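PDB 6IUL: natterin-like protein from Lethenteron camtschaticum, which is a cytotoxic pore-forming protein that probably binds glycans through a jacalin-like lectin module and probably forms membrane pores through an aerolysin-type module. Local coordinates for residues 33-38 against 100-105; 41-46 against 57-62; 76-81 against 138-143. All coordinates share one frame; numbering follows the deposited sequence.

Contact 1: residues 33-38 against 100-105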
ATOM      1  N   LEU A  33       2.247  31.903  -3.606  1.00 25.50           N
ATOM      2  CA  LEU A  33       2.388  33.149  -4.328  1.00 25.43           C
ATOM      3  C   LEU A  33       1.762  34.279  -3.532  1.00 26.43           C
ATOM      4  O   LEU A  33       0.707  34.118  -2.914  1.00 25.85           O
ATOM      5  CB  LEU A  33       1.626  33.037  -5.620  1.00 27.44           C
ATOM      6  CG  LEU A  33       1.499  34.243  -6.497  1.00 32.39           C
ATOM      7  CD1 LEU A  33       2.879  34.626  -6.962  1.00 36.84           C
ATOM      8  CD2 LEU A  33       0.588  34.035  -7.722  1.00 29.94           C
ATOM      9  N   SER A  34       2.395  35.441  -3.559  1.00 25.66           N
ATOM     10  CA  SER A  34       1.845  36.638  -2.980  1.00 27.46           C
ATOM     11  C   SER A  34       2.018  37.815  -3.952  1.00 27.26           C
ATOM     12  O   SER A  34       3.074  37.992  -4.529  1.00 26.19           O
ATOM     13  CB  SER A  34       2.526  36.918  -1.637  1.00 28.67           C
ATOM     14  OG  SER A  34       2.037  38.114  -1.098  1.00 28.53           O
ATOM     15  N   VAL A  35       0.965  38.625  -4.105  1.00 26.51           N
ATOM     16  CA  VAL A  35       0.900  39.647  -5.114  1.00 24.95           C
ATOM     17  C   VAL A  35       0.485  40.989  -4.507  1.00 24.02           C
ATOM     18  O   VAL A  35      -0.485  41.093  -3.727  1.00 25.41           O
ATOM     19  CB  VAL A  35      -0.101  39.285  -6.231  1.00 26.83           C
ATOM     20  CG1 VAL A  35      -0.143  40.357  -7.317  1.00 28.50           C
ATOM     21  CG2 VAL A  35       0.266  37.962  -6.889  1.00 27.74           C
ATOM     22  N   SER A  36       1.242  42.014  -4.862  1.00 22.32           N
ATOM     23  CA  SER A  36       0.927  43.376  -4.531  1.00 24.50           C
ATOM     24  C   SER A  36       0.420  44.083  -5.786  1.00 26.90           C
ATOM     25  O   SER A  36       0.971  43.912  -6.880  1.00 25.61           O
ATOM     26  CB  SER A  36       2.155  44.129  -3.971  1.00 24.98           C
ATOM     27  OG  SER A  36       2.499  43.639  -2.672  1.00 26.42           O
ATOM     28  N   VAL A  37      -0.647  44.860  -5.618  1.00 27.43           N
ATOM     29  CA  VAL A  37      -1.273  45.590  -6.717  1.00 29.81           C
ATOM     30  C   VAL A  37      -1.278  47.106  -6.426  1.00 30.63           C
ATOM     31  O   VAL A  37      -1.416  47.529  -5.309  1.00 29.78           O
ATOM     32  CB  VAL A  37      -2.685  45.099  -6.975  1.00 30.77           C
ATOM     33  CG1 VAL A  37      -2.666  43.626  -7.340  1.00 33.23           C
ATOM     34  CG2 VAL A  37      -3.608  45.322  -5.778  1.00 29.88           C
ATOM     35  N   GLY A  38      -1.038  47.896  -7.439  1.00 32.03           N
ATOM     36  CA  GLY A  38      -1.238  49.327  -7.325  1.00 32.47           C
ATOM     37  C   GLY A  38      -2.450  49.773  -8.163  1.00 35.18           C
ATOM     38  O   GLY A  38      -3.260  48.954  -8.617  1.00 27.14           O
ATOM     39  N   ARG A 100     -10.543  26.207  -5.941  1.00 37.33           N
ATOM     40  CA  ARG A 100     -10.191  27.443  -5.233  1.00 34.46           C
ATOM     41  C   ARG A 100      -9.663  28.491  -6.215  1.00 32.65           C
ATOM     42  O   ARG A 100      -8.983  28.171  -7.210  1.00 31.56           O
ATOM     43  CB  ARG A 100      -9.168  27.174  -4.170  1.00 36.85           C
ATOM     44  CG  ARG A 100      -9.640  26.196  -3.095  1.00 38.96           C
ATOM     45  CD  ARG A 100      -8.466  25.713  -2.291  1.00 39.94           C
ATOM     46  NE  ARG A 100      -7.869  26.788  -1.555  1.00 49.79           N
ATOM     47  CZ  ARG A 100      -6.585  26.883  -1.202  1.00 49.07           C
ATOM     48  NH1 ARG A 100      -5.684  25.996  -1.580  1.00 41.31           N
ATOM     49  NH2 ARG A 100      -6.202  27.934  -0.492  1.00 57.66           N
ATOM     50  N   GLU A 101      -9.958  29.742  -5.925  1.00 31.83           N
ATOM     51  CA  GLU A 101      -9.722  30.829  -6.853  1.00 34.26           C
ATOM     52  C   GLU A 101      -8.796  31.889  -6.249  1.00 34.64           C
ATOM     53  O   GLU A 101      -8.855  32.178  -5.051  1.00 35.13           O
ATOM     54  CB  GLU A 101     -11.031  31.465  -7.258  1.00 37.56           C
ATOM     55  CG  GLU A 101     -10.868  32.534  -8.346  1.00 48.70           C
ATOM     56  CD  GLU A 101     -12.186  33.262  -8.764  1.00 56.19           C
ATOM     57  OE1 GLU A 101     -12.183  34.534  -8.790  1.00 54.18           O
ATOM     58  OE2 GLU A 101     -13.198  32.575  -9.121  1.00 57.97           O
ATOM     59  N   PHE A 102      -7.900  32.432  -7.077  1.00 29.23           N
ATOM     60  CA  PHE A 102      -7.049  33.527  -6.655  1.00 27.71           C
ATOM     61  C   PHE A 102      -7.090  34.614  -7.718  1.00 27.38           C
ATOM     62  O   PHE A 102      -6.916  34.303  -8.920  1.00 25.95           O
ATOM     63  CB  PHE A 102      -5.592  33.067  -6.454  1.00 27.58           C
ATOM     64  CG  PHE A 102      -4.666  34.196  -6.064  1.00 29.19           C
ATOM     65  CD1 PHE A 102      -4.701  34.748  -4.752  1.00 29.50           C
ATOM     66  CD2 PHE A 102      -3.828  34.760  -6.995  1.00 27.86           C
ATOM     67  CE1 PHE A 102      -3.854  35.777  -4.400  1.00 28.23           C
ATOM     68  CE2 PHE A 102      -2.996  35.831  -6.660  1.00 28.52           C
ATOM     69  CZ  PHE A 102      -2.990  36.326  -5.379  1.00 29.27           C
ATOM     70  N   PHE A 103      -7.320  35.859  -7.293  1.00 25.19           N
ATOM     71  CA  PHE A 103      -7.538  36.950  -8.241  1.00 27.80           C
ATOM     72  C   PHE A 103      -6.935  38.223  -7.693  1.00 29.27           C
ATOM     73  O   PHE A 103      -7.361  38.699  -6.656  1.00 28.80           O
ATOM     74  CB  PHE A 103      -9.043  37.170  -8.460  1.00 30.90           C
ATOM     75  CG  PHE A 103      -9.382  38.104  -9.624  1.00 36.05           C
ATOM     76  CD1 PHE A 103      -8.480  38.343 -10.663  1.00 34.41           C
ATOM     77  CD2 PHE A 103     -10.630  38.693  -9.708  1.00 42.24           C
ATOM     78  CE1 PHE A 103      -8.799  39.169 -11.702  1.00 37.23           C
ATOM     79  CE2 PHE A 103     -10.982  39.515 -10.781  1.00 44.22           C
ATOM     80  CZ  PHE A 103     -10.069  39.749 -11.780  1.00 44.86           C
ATOM     81  N   ALA A 104      -5.911  38.736  -8.359  1.00 27.89           N
ATOM     82  CA  ALA A 104      -5.286  39.960  -7.932  1.00 29.74           C
ATOM     83  C   ALA A 104      -5.183  40.920  -9.130  1.00 28.90           C
ATOM     84  O   ALA A 104      -4.639  40.553 -10.174  1.00 25.97           O
ATOM     85  CB  ALA A 104      -3.918  39.649  -7.350  1.00 28.66           C
ATOM     86  N   LYS A 105      -5.711  42.128  -8.967  1.00 29.51           N
ATOM     87  CA  LYS A 105      -5.785  43.106 -10.048  1.00 32.22           C
ATOM     88  C   LYS A 105      -5.523  44.556  -9.586  1.00 30.39           C
ATOM     89  O   LYS A 105      -5.763  44.906  -8.424  1.00 31.88           O
ATOM     90  CB  LYS A 105      -7.174  43.031 -10.702  1.00 35.73           C
ATOM     91  CG  LYS A 105      -8.296  43.389  -9.758  1.00 36.41           C
ATOM     92  CD  LYS A 105      -9.647  43.536 -10.424  1.00 47.59           C
ATOM     93  CE  LYS A 105     -10.727  43.563  -9.326  1.00 50.53           C
ATOM     94  NZ  LYS A 105     -11.912  44.350  -9.732  1.00 59.26           N
TER
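L33, V35 and V37 of one sheet meet F102 and A104 of another in the core of the jacalin-like lectin domain, a beta-prism fold in which separate sheets pack their apolar faces against one another. The strands 33-37 and 101-105 run in nearly the same direction, 28° apart, with their axes 7.0 Å away at the closest point. No hydrogen bond crosses between the segments, so side-chain packing carries the contact. F102 presents its ring to two residues of the other strand. Its CG lies anti to the backbone N (chi1 178°), and the ring carries CE2 and CZ toward the other sheet. V35 comes to the rim of that ring, near its plane, with CG2 3.9 Å from F102 CE2. L33 also holds its CG anti to N, and its CD2 approaches F102 CE2 obliquely at 4.1 Å, the two side chains crossing at about a right angle. A phenyl group suits this place because one flat, apolar side chain meets two branched ones where the backbones are well apart. At V35 the two methyls divide the work: while CG2 touches the ring, CG1 packs on A104 CB at 3.8 Å. The small A104 fits where the strands draw closer, its CA being 6.8 Å from V35 CA. F94, on the neighbouring strand 89-96, adds a second ring beside F102, and F67 of strand 65-68 packs on it too. Toward the far end V37 is partly exposed and faces backbone as well as side chain. Its CG1, anti to the carbonyl carbon (chi1 -60°), lies 4.2 Å from A104 CB, while V37 CB rests 3.4 Å from the carbonyl oxygen K105 O.

Contact 2: residues 41-46 against 57-62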
ATOM      1  N   GLN A  41      -1.339  48.837 -12.053  1.00 34.27           N
ATOM      2  CA  GLN A  41      -0.366  47.771 -12.263  1.00 33.16           C
ATOM      3  C   GLN A  41      -0.414  46.710 -11.170  1.00 31.21           C
ATOM      4  O   GLN A  41      -0.977  46.947 -10.078  1.00 28.49           O
ATOM      5  CB  GLN A  41       1.068  48.340 -12.346  1.00 35.76           C
ATOM      6  CG  GLN A  41       1.637  48.765 -11.018  1.00 37.07           C
ATOM      7  CD  GLN A  41       1.242  50.191 -10.593  1.00 38.37           C
ATOM      8  OE1 GLN A  41       0.114  50.595 -10.673  1.00 42.72           O
ATOM      9  NE2 GLN A  41       2.175  50.889 -10.065  1.00 46.05           N
ATOM     10  N   VAL A  42       0.144  45.535 -11.494  1.00 25.96           N
ATOM     11  CA  VAL A  42       0.667  44.645 -10.477  1.00 27.87           C
ATOM     12  C   VAL A  42       2.029  45.215 -10.080  1.00 28.01           C
ATOM     13  O   VAL A  42       2.885  45.372 -10.942  1.00 25.24           O
ATOM     14  CB  VAL A  42       0.831  43.210 -11.010  1.00 27.01           C
ATOM     15  CG1 VAL A  42       1.648  42.348 -10.014  1.00 24.52           C
ATOM     16  CG2 VAL A  42      -0.538  42.617 -11.297  1.00 25.77           C
ATOM     17  N   ARG A  43       2.201  45.541  -8.786  1.00 29.67           N
ATOM     18  CA  ARG A  43       3.418  46.154  -8.297  1.00 29.89           C
ATOM     19  C   ARG A  43       4.535  45.154  -8.064  1.00 28.58           C
ATOM     20  O   ARG A  43       5.719  45.449  -8.276  1.00 25.30           O
ATOM     21  CB  ARG A  43       3.141  46.888  -6.986  1.00 34.51           C
ATOM     22  CG  ARG A  43       2.498  48.257  -7.138  1.00 43.08           C
ATOM     23  CD  ARG A  43       3.614  49.235  -6.675  1.00 46.56           C
ATOM     24  NE  ARG A  43       3.496  49.412  -5.242  1.00 41.78           N
ATOM     25  CZ  ARG A  43       4.245  50.220  -4.473  1.00 40.79           C
ATOM     26  NH1 ARG A  43       5.287  50.889  -4.921  1.00 39.56           N
ATOM     27  NH2 ARG A  43       3.909  50.384  -3.210  1.00 34.81           N
ATOM     28  N   GLY A  44       4.153  43.986  -7.569  1.00 25.16           N
ATOM     29  CA  GLY A  44       5.160  43.040  -7.151  1.00 26.68           C
ATOM     30  C   GLY A  44       4.612  41.653  -6.899  1.00 25.84           C
ATOM     31  O   GLY A  44       3.421  41.462  -6.685  1.00 22.97           O
ATOM     32  N   VAL A  45       5.524  40.696  -6.890  1.00 24.88           N
ATOM     33  CA  VAL A  45       5.186  39.313  -6.650  1.00 29.12           C
ATOM     34  C   VAL A  45       6.278  38.688  -5.790  1.00 27.56           C
ATOM     35  O   VAL A  45       7.453  38.930  -6.011  1.00 27.80           O
ATOM     36  CB  VAL A  45       5.092  38.612  -8.021  1.00 31.57           C
ATOM     37  CG1 VAL A  45       5.291  37.155  -7.912  1.00 41.47           C
ATOM     38  CG2 VAL A  45       3.752  38.870  -8.665  1.00 34.99           C
ATOM     39  N   GLN A  46       5.889  37.893  -4.820  1.00 26.62           N
ATOM     40  CA  GLN A  46       6.808  37.017  -4.132  1.00 27.80           C
ATOM     41  C   GLN A  46       6.366  35.534  -4.337  1.00 27.57           C
ATOM     42  O   GLN A  46       5.191  35.191  -4.224  1.00 24.73           O
ATOM     43  CB  GLN A  46       6.847  37.400  -2.678  1.00 31.30           C
ATOM     44  CG  GLN A  46       7.706  36.552  -1.758  1.00 34.50           C
ATOM     45  CD  GLN A  46       7.998  37.213  -0.423  1.00 36.59           C
ATOM     46  OE1 GLN A  46       7.161  37.308   0.460  1.00 49.46           O
ATOM     47  NE2 GLN A  46       9.221  37.636  -0.284  1.00 45.12           N
ATOM     48  N   PHE A  57      10.017  39.969  -6.927  1.00 23.96           N
ATOM     49  CA  PHE A  57      10.196  40.837  -8.050  1.00 27.15           C
ATOM     50  C   PHE A  57       9.247  42.004  -7.975  1.00 28.97           C
ATOM     51  O   PHE A  57       8.133  41.853  -7.422  1.00 31.68           O
ATOM     52  CB  PHE A  57       9.936  40.033  -9.328  1.00 28.11           C
ATOM     53  CG  PHE A  57      10.757  38.780  -9.399  1.00 29.54           C
ATOM     54  CD1 PHE A  57      12.122  38.842  -9.666  1.00 33.10           C
ATOM     55  CD2 PHE A  57      10.183  37.557  -9.125  1.00 30.82           C
ATOM     56  CE1 PHE A  57      12.899  37.688  -9.668  1.00 35.15           C
ATOM     57  CE2 PHE A  57      10.932  36.420  -9.142  1.00 32.26           C
ATOM     58  CZ  PHE A  57      12.293  36.485  -9.408  1.00 34.11           C
ATOM     59  N   GLY A  58       9.647  43.142  -8.558  1.00 25.99           N
ATOM     60  CA  GLY A  58       8.892  44.409  -8.428  1.00 25.69           C
ATOM     61  C   GLY A  58       8.938  44.844  -6.989  1.00 26.32           C
ATOM     62  O   GLY A  58       9.968  44.633  -6.342  1.00 28.66           O
ATOM     63  N   ALA A  59       7.833  45.379  -6.445  1.00 26.49           N
ATOM     64  CA  ALA A  59       7.792  45.889  -5.071  1.00 25.65           C
ATOM     65  C   ALA A  59       6.585  45.351  -4.338  1.00 26.72           C
ATOM     66  O   ALA A  59       5.495  45.275  -4.897  1.00 25.69           O
ATOM     67  CB  ALA A  59       7.721  47.409  -5.101  1.00 28.65           C
ATOM     68  N   MET A  60       6.783  44.967  -3.084  1.00 26.75           N
ATOM     69  CA  MET A  60       5.703  44.442  -2.260  1.00 27.14           C
ATOM     70  C   MET A  60       5.321  45.442  -1.176  1.00 29.13           C
ATOM     71  O   MET A  60       6.210  46.036  -0.548  1.00 27.38           O
ATOM     72  CB  MET A  60       6.105  43.098  -1.615  1.00 27.70           C
ATOM     73  CG  MET A  60       6.387  42.002  -2.635  1.00 28.30           C
ATOM     74  SD  MET A  60       4.878  41.453  -3.429  1.00 28.30           S
ATOM     75  CE  MET A  60       4.210  40.369  -2.162  1.00 27.99           C
ATOM     76  N   ASP A  61       4.016  45.579  -0.913  1.00 28.57           N
ATOM     77  CA  ASP A  61       3.527  46.511   0.088  1.00 30.84           C
ATOM     78  C   ASP A  61       2.396  45.877   0.925  1.00 32.73           C
ATOM     79  O   ASP A  61       2.153  44.697   0.817  1.00 31.10           O
ATOM     80  CB  ASP A  61       3.130  47.839  -0.561  1.00 31.30           C
ATOM     81  CG  ASP A  61       1.965  47.708  -1.565  1.00 34.58           C
ATOM     82  OD1 ASP A  61       1.254  46.656  -1.572  1.00 32.23           O
ATOM     83  OD2 ASP A  61       1.771  48.677  -2.354  1.00 28.66           O
ATOM     84  N   SER A  62       1.716  46.683   1.739  1.00 32.15           N
ATOM     85  CA  SER A  62       0.670  46.233   2.623  1.00 32.46           C
ATOM     86  C   SER A  62      -0.583  45.740   1.864  1.00 29.65           C
ATOM     87  O   SER A  62      -1.417  45.057   2.433  1.00 31.23           O
ATOM     88  CB  SER A  62       0.306  47.353   3.606  1.00 32.87           C
ATOM     89  OG  SER A  62      -0.363  48.420   2.902  1.00 38.99           O
TER
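V45 and F57 form an antiparallel hydrogen-bonded pair in the beta hairpin of strands 42-49 and 54-58, part of one sheet of the jacalin-like beta-prism. Backbone hydrogen bonds fix the register. V45 N gives its hydrogen to F57 O at 2.9 Å and F57 N returns one to V45 O, also at 2.9 Å. Next along the hairpin, G44 and G58 are a non-hydrogen-bonded pair with CA atoms only 4.2 Å apart. Both suit glycine: a beta carbon on either would clash with backbone oxygen of the other segment, and G58 also has positive phi (66°). Beyond them residues 59-62 turn off across 41-46, held by A59 N to R43 O at 2.8 Å, with the donor above the carbonyl plane. R43 and G44 both face S36 in a classic beta bulge.

Packing contacts follow the turn. M60 CB points away from the other segment, but bends at chi2 and chi3 return its thioether, placing SD 3.5 Å from G44 C and CE 4.0 Å from Q46 CB. A long, flexible side chain suits this folding back, and S34 and S36 lie against it as well.

The charged interaction lies at the end of the contact. A59 CB sits over one face of the R43 guanidinium, whose edge meets D61. D61 OD1 is bonded to S63 OG, and OD2 is the oxygen that meets R43. Guanidinium and carboxylate planes are 59° apart, and R43 NE adds a weak bond to OD2. In the salt bridge R43 NH2 gives a nearly straight hydrogen bond (167°) to D61 OD2 at 2.9 Å, on its anti side and somewhat out of the carboxylate plane.

Contact 3: residues 76-81 against 138-143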
ATOM      1  N   LYS A  76      -5.943  24.621 -12.832  1.00 28.45           N
ATOM      2  CA  LYS A  76      -6.836  24.207 -13.893  1.00 29.47           C
ATOM      3  C   LYS A  76      -6.945  25.256 -15.005  1.00 27.92           C
ATOM      4  O   LYS A  76      -7.121  24.952 -16.199  1.00 29.45           O
ATOM      5  CB  LYS A  76      -8.207  23.895 -13.265  1.00 33.77           C
ATOM      6  CG  LYS A  76      -9.375  23.841 -14.210  1.00 39.73           C
ATOM      7  CD  LYS A  76     -10.613  23.353 -13.449  1.00 41.71           C
ATOM      8  CE  LYS A  76     -11.147  24.432 -12.537  1.00 40.37           C
ATOM      9  NZ  LYS A  76     -12.490  24.082 -12.052  1.00 37.21           N
ATOM     10  N   SER A  77      -6.881  26.512 -14.620  1.00 30.22           N
ATOM     11  CA  SER A  77      -6.958  27.613 -15.598  1.00 28.81           C
ATOM     12  C   SER A  77      -6.242  28.830 -15.038  1.00 25.59           C
ATOM     13  O   SER A  77      -6.161  29.017 -13.848  1.00 26.18           O
ATOM     14  CB  SER A  77      -8.416  27.953 -15.932  1.00 30.00           C
ATOM     15  OG  SER A  77      -9.092  28.464 -14.801  1.00 27.63           O
ATOM     16  N   LEU A  78      -5.714  29.636 -15.927  1.00 26.73           N
ATOM     17  CA  LEU A  78      -5.018  30.856 -15.598  1.00 27.77           C
ATOM     18  C   LEU A  78      -5.325  31.911 -16.650  1.00 26.06           C
ATOM     19  O   LEU A  78      -5.304  31.621 -17.825  1.00 31.07           O
ATOM     20  CB  LEU A  78      -3.525  30.592 -15.598  1.00 28.37           C
ATOM     21  CG  LEU A  78      -2.621  31.853 -15.495  1.00 29.58           C
ATOM     22  CD1 LEU A  78      -2.568  32.315 -14.073  1.00 34.10           C
ATOM     23  CD2 LEU A  78      -1.211  31.557 -15.963  1.00 32.82           C
ATOM     24  N   SER A  79      -5.581  33.128 -16.217  1.00 25.30           N
ATOM     25  CA  SER A  79      -5.709  34.269 -17.101  1.00 27.33           C
ATOM     26  C   SER A  79      -4.829  35.394 -16.639  1.00 27.36           C
ATOM     27  O   SER A  79      -4.675  35.628 -15.453  1.00 25.59           O
ATOM     28  CB  SER A  79      -7.150  34.763 -17.099  1.00 29.21           C
ATOM     29  OG  SER A  79      -7.954  33.834 -17.796  1.00 30.87           O
ATOM     30  N   LEU A  80      -4.242  36.082 -17.594  1.00 28.85           N
ATOM     31  CA  LEU A  80      -3.494  37.268 -17.343  1.00 28.58           C
ATOM     32  C   LEU A  80      -4.090  38.425 -18.155  1.00 29.78           C
ATOM     33  O   LEU A  80      -4.642  38.220 -19.251  1.00 28.87           O
ATOM     34  CB  LEU A  80      -2.051  37.052 -17.737  1.00 28.38           C
ATOM     35  CG  LEU A  80      -1.329  35.915 -17.002  1.00 27.04           C
ATOM     36  CD1 LEU A  80       0.040  35.714 -17.617  1.00 23.88           C
ATOM     37  CD2 LEU A  80      -1.193  36.213 -15.524  1.00 25.69           C
ATOM     38  N   TRP A  81      -3.997  39.638 -17.589  1.00 30.82           N
ATOM     39  CA  TRP A  81      -4.445  40.877 -18.230  1.00 30.79           C
ATOM     40  C   TRP A  81      -3.327  41.903 -18.206  1.00 31.87           C
ATOM     41  O   TRP A  81      -2.541  42.005 -17.239  1.00 28.20           O
ATOM     42  CB  TRP A  81      -5.591  41.491 -17.462  1.00 31.53           C
ATOM     43  CG  TRP A  81      -6.911  40.874 -17.586  1.00 28.41           C
ATOM     44  CD1 TRP A  81      -7.942  41.311 -18.326  1.00 30.60           C
ATOM     45  CD2 TRP A  81      -7.396  39.743 -16.842  1.00 28.84           C
ATOM     46  NE1 TRP A  81      -9.053  40.487 -18.129  1.00 29.86           N
ATOM     47  CE2 TRP A  81      -8.738  39.536 -17.213  1.00 27.50           C
ATOM     48  CE3 TRP A  81      -6.808  38.872 -15.924  1.00 28.79           C
ATOM     49  CZ2 TRP A  81      -9.499  38.509 -16.720  1.00 29.24           C
ATOM     50  CZ3 TRP A  81      -7.552  37.867 -15.418  1.00 30.59           C
ATOM     51  CH2 TRP A  81      -8.917  37.690 -15.815  1.00 31.09           C
ATOM     52  N   MET A 138       4.862  39.447 -17.053  1.00 27.70           N
ATOM     53  CA  MET A 138       5.144  38.160 -16.400  1.00 26.91           C
ATOM     54  C   MET A 138       4.329  37.045 -17.000  1.00 29.15           C
ATOM     55  O   MET A 138       3.223  37.282 -17.546  1.00 23.67           O
ATOM     56  CB  MET A 138       4.855  38.221 -14.915  1.00 25.72           C
ATOM     57  CG  MET A 138       5.620  37.200 -14.092  1.00 27.44           C
ATOM     58  SD  MET A 138       5.154  37.163 -12.355  1.00 30.18           S
ATOM     59  CE  MET A 138       6.035  38.524 -11.672  1.00 44.39           C
ATOM     60  N   GLY A 139       4.883  35.819 -16.887  1.00 27.91           N
ATOM     61  CA  GLY A 139       4.129  34.628 -17.168  1.00 25.80           C
ATOM     62  C   GLY A 139       4.517  33.528 -16.204  1.00 26.82           C
ATOM     63  O   GLY A 139       5.527  33.610 -15.495  1.00 25.62           O
ATOM     64  N   PHE A 140       3.706  32.487 -16.174  1.00 26.59           N
ATOM     65  CA  PHE A 140       3.961  31.317 -15.312  1.00 27.18           C
ATOM     66  C   PHE A 140       4.542  30.167 -16.135  1.00 25.25           C
ATOM     67  O   PHE A 140       4.037  29.837 -17.215  1.00 23.94           O
ATOM     68  CB  PHE A 140       2.672  30.884 -14.627  1.00 26.88           C
ATOM     69  CG  PHE A 140       2.175  31.865 -13.573  1.00 26.92           C
ATOM     70  CD1 PHE A 140       1.536  33.025 -13.934  1.00 27.47           C
ATOM     71  CD2 PHE A 140       2.312  31.599 -12.230  1.00 30.98           C
ATOM     72  CE1 PHE A 140       1.076  33.932 -12.995  1.00 28.35           C
ATOM     73  CE2 PHE A 140       1.859  32.505 -11.266  1.00 30.37           C
ATOM     74  CZ  PHE A 140       1.239  33.666 -11.647  1.00 29.21           C
ATOM     75  N   ILE A 141       5.621  29.589 -15.635  1.00 25.96           N
ATOM     76  CA  ILE A 141       6.261  28.453 -16.266  1.00 26.77           C
ATOM     77  C   ILE A 141       5.534  27.183 -15.872  1.00 26.55           C
ATOM     78  O   ILE A 141       5.506  26.842 -14.714  1.00 30.04           O
ATOM     79  CB  ILE A 141       7.723  28.298 -15.830  1.00 28.99           C
ATOM     80  CG1 ILE A 141       8.503  29.553 -16.191  1.00 29.72           C
ATOM     81  CG2 ILE A 141       8.396  27.149 -16.579  1.00 30.47           C
ATOM     82  CD1 ILE A 141       9.867  29.641 -15.548  1.00 30.75           C
ATOM     83  N   PHE A 142       4.958  26.482 -16.841  1.00 23.63           N
ATOM     84  CA  PHE A 142       4.274  25.229 -16.585  1.00 24.81           C
ATOM     85  C   PHE A 142       4.982  24.066 -17.260  1.00 25.49           C
ATOM     86  O   PHE A 142       5.453  24.194 -18.395  1.00 25.42           O
ATOM     87  CB  PHE A 142       2.835  25.258 -17.132  1.00 23.48           C
ATOM     88  CG  PHE A 142       1.919  26.135 -16.372  1.00 25.12           C
ATOM     89  CD1 PHE A 142       1.416  25.726 -15.146  1.00 25.12           C
ATOM     90  CD2 PHE A 142       1.536  27.389 -16.883  1.00 25.79           C
ATOM     91  CE1 PHE A 142       0.573  26.543 -14.405  1.00 25.22           C
ATOM     92  CE2 PHE A 142       0.684  28.203 -16.151  1.00 25.45           C
ATOM     93  CZ  PHE A 142       0.227  27.785 -14.891  1.00 24.99           C
ATOM     94  N   ILE A 143       4.979  22.914 -16.598  1.00 22.87           N
ATOM     95  CA  ILE A 143       5.309  21.657 -17.265  1.00 22.94           C
ATOM     96  C   ILE A 143       4.169  21.315 -18.206  1.00 22.43           C
ATOM     97  O   ILE A 143       2.987  21.383 -17.841  1.00 24.01           O
ATOM     98  CB  ILE A 143       5.480  20.474 -16.257  1.00 21.75           C
ATOM     99  CG1 ILE A 143       6.565  20.811 -15.261  1.00 23.56           C
ATOM    100  CG2 ILE A 143       5.855  19.193 -17.007  1.00 22.57           C
ATOM    101  CD1 ILE A 143       6.741  19.766 -14.173  1.00 23.93           C
TER
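In the beta-prism core of the lectin domain, strand 77-81 of one sheet faces the start of the long strand 135-155, with L78 and L80 set against F140 and F142. The strands run antiparallel, 164° between their directions, but their axes stay 9.0 Å apart and no hydrogen bond joins the segments; the contact is apolar packing of two leucines against two phenylalanines. L78 is shared by both rings. With its CG anti to the backbone N (chi1 170°), it places CD2 3.7 Å from F140 CD1, in an oblique approach, and 3.9 Å from F142 CE2, at the edge and in the plane of that ring. The L78 and F140 side chains cross at about a right angle. A branched leucine suits this position: its CD2 touches both rings while CD1 adds a further contact to F140, and V119 and I117 line it further. C124 of strand 124-131 packs against both phenylalanines.

L80 points across at the other end, its CG anti to the carbonyl carbon (chi1 -60°). L80 CD2 comes to the edge of the F140 ring, 4.1 Å from CE1, whereas CD1 turns to the backbone where G139 offers no side chain. L80 CD1 lies 4.3 Å from G139 CA. The same methyl, L80 CD1, is 3.5 Å from the carbonyl oxygen M138 O.

How the contacts relate
The three contacts lie within the jacalin-like lectin domain, on the same side of the chain's centre, and each touches the others. Contacts 1 and 2 have centres about 10 Å apart and share a sheet: S36 O meets R43 N and S34 O meets Q46 N, both at 2.8 Å in probable hydrogen bonds. Contacts 1 and 3, centres about 13 Å apart, share the sheet of strands 75-82 and 101-105, packed against strand 30-37 in one case and strand 135-155 in the other; L33 CD2 lies 4.0 Å from F140 CZ. Contacts 2 and 3 are farthest apart, at about 17 Å between centres, yet V45 CB packs on M138 CE at 3.8 Å. Contact 2 lies within one sheet.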